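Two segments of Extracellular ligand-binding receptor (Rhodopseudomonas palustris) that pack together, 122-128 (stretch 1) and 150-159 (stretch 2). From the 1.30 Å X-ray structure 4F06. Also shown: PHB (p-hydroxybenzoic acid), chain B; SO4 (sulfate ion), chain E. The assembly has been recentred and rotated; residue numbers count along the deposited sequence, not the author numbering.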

# COMPACT_ATOMS: atom_id res chain seq x y z
N THR A 122 0.90 -3.69 -5.41
CA THR A 122 2.01 -3.10 -6.20
C THR A 122 1.54 -1.88 -6.97
O THR A 122 0.33 -1.66 -7.19
CB THR A 122 2.75 -4.06 -7.16
OG1 THR A 122 1.96 -4.26 -8.32
CG2 THR A 122 3.10 -5.36 -6.46
N MSE A 123 2.49 -1.05 -7.35
CA MSE A 123 2.16 0.11 -8.15
C MSE A 123 1.59 -0.27 -9.51
O MSE A 123 0.61 0.29 -9.95
CB MSE A 123 3.39 1.01 -8.32
CG MSE A 123 3.97 1.48 -6.97
SE MSE A 123 2.69 2.35 -5.80
CE MSE A 123 2.01 3.64 -7.06
N PHE A 124 2.20 -1.25 -10.19
CA PHE A 124 1.61 -1.71 -11.44
C PHE A 124 0.18 -2.22 -11.28
O PHE A 124 -0.68 -1.98 -12.12
CB PHE A 124 2.47 -2.86 -12.00
CG PHE A 124 3.50 -2.43 -13.01
CD1 PHE A 124 4.74 -1.92 -12.60
CD2 PHE A 124 3.29 -2.63 -14.40
CE1 PHE A 124 5.69 -1.55 -13.57
CE2 PHE A 124 4.27 -2.26 -15.32
CZ PHE A 124 5.46 -1.72 -14.91
N GLN A 125 -0.05 -2.94 -10.18
CA GLN A 125 -1.35 -3.52 -9.92
C GLN A 125 -2.46 -2.45 -9.86
O GLN A 125 -3.51 -2.62 -10.47
CB GLN A 125 -1.28 -4.29 -8.60
CG GLN A 125 -2.54 -5.09 -8.24
CD GLN A 125 -2.24 -5.93 -7.01
OE1 GLN A 125 -1.66 -5.43 -6.01
NE2 GLN A 125 -2.59 -7.20 -7.06
N ASN A 126 -2.20 -1.34 -9.17
CA ASN A 126 -3.18 -0.26 -9.07
C ASN A 126 -3.13 0.69 -10.26
O ASN A 126 -4.14 1.32 -10.61
CB ASN A 126 -3.01 0.55 -7.78
CG ASN A 126 -3.46 -0.20 -6.52
OD1 ASN A 126 -2.83 -0.09 -5.42
ND2 ASN A 126 -4.55 -0.90 -6.65
N THR A 127 -1.97 0.82 -10.93
CA THR A 127 -1.83 1.82 -12.00
C THR A 127 -2.40 1.37 -13.34
O THR A 127 -2.93 2.19 -14.10
CB THR A 127 -0.34 2.21 -12.16
OG1 THR A 127 0.10 2.83 -10.96
CG2 THR A 127 -0.15 3.21 -13.32
N VAL A 128 -2.29 0.07 -13.66
CA VAL A 128 -2.85 -0.37 -14.95
C VAL A 128 -4.36 -0.02 -15.01
O VAL A 128 -4.80 0.52 -16.03
CB VAL A 128 -2.52 -1.87 -15.15
CG1 VAL A 128 -3.41 -2.49 -16.25
CG2 VAL A 128 -1.04 -2.02 -15.51
N GLY A 150 11.73 4.15 -6.40
CA GLY A 150 11.24 2.86 -6.93
C GLY A 150 9.77 2.82 -7.33
O GLY A 150 9.45 2.54 -8.48
N PRO A 151 8.84 3.06 -6.39
CA PRO A 151 7.43 2.83 -6.72
C PRO A 151 6.91 3.92 -7.67
O PRO A 151 6.00 3.65 -8.45
CB PRO A 151 6.74 2.86 -5.34
CG PRO A 151 7.66 3.68 -4.48
CD PRO A 151 9.06 3.32 -4.95
N GLY A 152 7.47 5.14 -7.60
CA GLY A 152 7.07 6.17 -8.57
C GLY A 152 7.48 5.83 -9.98
O GLY A 152 6.72 6.03 -10.94
N ILE A 153 8.71 5.31 -10.13
CA ILE A 153 9.21 4.88 -11.44
C ILE A 153 8.36 3.72 -11.99
O ILE A 153 7.97 3.75 -13.16
CB ILE A 153 10.70 4.50 -11.33
CG1 ILE A 153 11.51 5.78 -11.01
CG2 ILE A 153 11.16 3.91 -12.67
CD1 ILE A 153 12.94 5.56 -10.53
N ASP A 154 7.96 2.76 -11.13
CA ASP A 154 7.05 1.70 -11.56
C ASP A 154 5.71 2.32 -12.04
O ASP A 154 5.18 1.94 -13.07
CB ASP A 154 6.70 0.76 -10.43
CG ASP A 154 7.66 -0.39 -10.21
OD1 ASP A 154 8.72 -0.50 -10.82
OD2 ASP A 154 7.35 -1.17 -9.28
N ALA A 155 5.16 3.25 -11.28
CA ALA A 155 3.85 3.84 -11.63
C ALA A 155 3.94 4.57 -12.97
O ALA A 155 3.05 4.46 -13.82
CB ALA A 155 3.36 4.82 -10.56
N GLU A 156 5.02 5.35 -13.17
CA GLU A 156 5.20 6.04 -14.44
C GLU A 156 5.25 5.05 -15.60
O GLU A 156 4.60 5.26 -16.64
CB GLU A 156 6.47 6.90 -14.38
CG GLU A 156 6.80 7.56 -15.72
CD GLU A 156 8.09 8.34 -15.68
OE1 GLU A 156 8.76 8.37 -14.67
OE2 GLU A 156 8.46 8.89 -16.74
N THR A 157 6.06 4.00 -15.47
CA THR A 157 6.24 3.00 -16.55
C THR A 157 4.91 2.31 -16.83
O THR A 157 4.49 2.19 -17.99
CB THR A 157 7.30 1.98 -16.11
OG1 THR A 157 8.52 2.69 -15.88
CG2 THR A 157 7.47 0.94 -17.19
N ALA A 158 4.20 1.91 -15.76
CA ALA A 158 2.93 1.22 -15.94
C ALA A 158 1.90 2.11 -16.64
O ALA A 158 1.16 1.67 -17.54
CB ALA A 158 2.38 0.80 -14.58
N PHE A 159 1.82 3.38 -16.21
CA PHE A 159 0.83 4.27 -16.82
C PHE A 159 1.18 4.56 -18.28
O PHE A 159 0.29 4.49 -19.15
CB PHE A 159 0.70 5.60 -16.04
CG PHE A 159 -0.52 6.36 -16.44
CD1 PHE A 159 -0.52 7.19 -17.56
CD2 PHE A 159 -1.70 6.19 -15.73
CE1 PHE A 159 -1.68 7.86 -17.96
CE2 PHE A 159 -2.86 6.88 -16.10
CZ PHE A 159 -2.85 7.70 -17.23
C1' PHB B . 6.81 2.54 -1.17
O1' PHB B . 6.84 1.46 -1.78
O2' PHB B . 7.87 3.16 -0.81
C1 PHB B . 5.47 3.15 -0.90
C2 PHB B . 4.37 2.84 -1.72
C3 PHB B . 3.15 3.44 -1.50
C4 PHB B . 3.00 4.37 -0.50
C5 PHB B . 4.07 4.69 0.31
C6 PHB B . 5.31 4.10 0.12
O4 PHB B . 1.84 5.02 -0.28
S SO4 E . 14.77 3.37 -4.25
O1 SO4 E . 14.45 4.27 -3.07
O2 SO4 E . 16.19 2.98 -4.07
O3 SO4 E . 13.62 2.49 -4.19
O4 SO4 E . 14.61 4.09 -5.51
O HOH W 1 4.74 -2.03 -9.14

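Two helices, 123-128 and 150-159, run in broadly the same direction, their axes 37° apart and 8.6 Å at closest approach. No direct hydrogen bond joins them; apolar packing and one bridging water do the work, burying 455 Å² in all.

At the start of stretch 2, the backbone N of Gly150 makes weak hydrogen bonds to the sulfate and plays no part in the packing; a side chain here would run into sulfate O3. Pro151 suits the first turn of a helix, where its nitrogen need donate no hydrogen bond. Its CB lies 3.5 Å from CG of Met123, a selenomethionine whose m, m, m conformation folds the chain compactly against this helix. Gly152 and Ile153 make no contact with stretch 1.

Asp154 points toward stretch 1 and serves two ends. Its CB packs 3.9 Å from CB of Met123, while its OD2 accepts a hydrogen bond from water 1 (2.8 Å from OD2), which in turn accepts one from Phe124 N, 2.9 Å from the water oxygen. Near the start of its helix, that NH has no partner a turn earlier within the helix, and the water supplies one.

The methyl of Ala155, set sideways to stretch 1, gives CE of Met123 an apolar neighbour, 3.9 Å from Ala155 CB. Glu156 points away. Thr157 ties its OG1 to Ile153 O, 3.0 Å away, leaving CG2 4.0 Å from CZ of Phe124.

The CA-to-CB bond of Ala158 points toward stretch 1: its CB sits over one face of the Phe124 ring, 3.6 Å from the ring centroid in a CH-pi interaction. The same methyl lies 3.7 Å from CG2 of Thr127, whose OG1 donates to Met123 O (2.8 Å). Phe159, buried and pointing sideways, ends the contact: its CB lies 3.7 Å from CG2 of Thr127, which also sits at its ring edge, so a wholly apolar side chain suits the place.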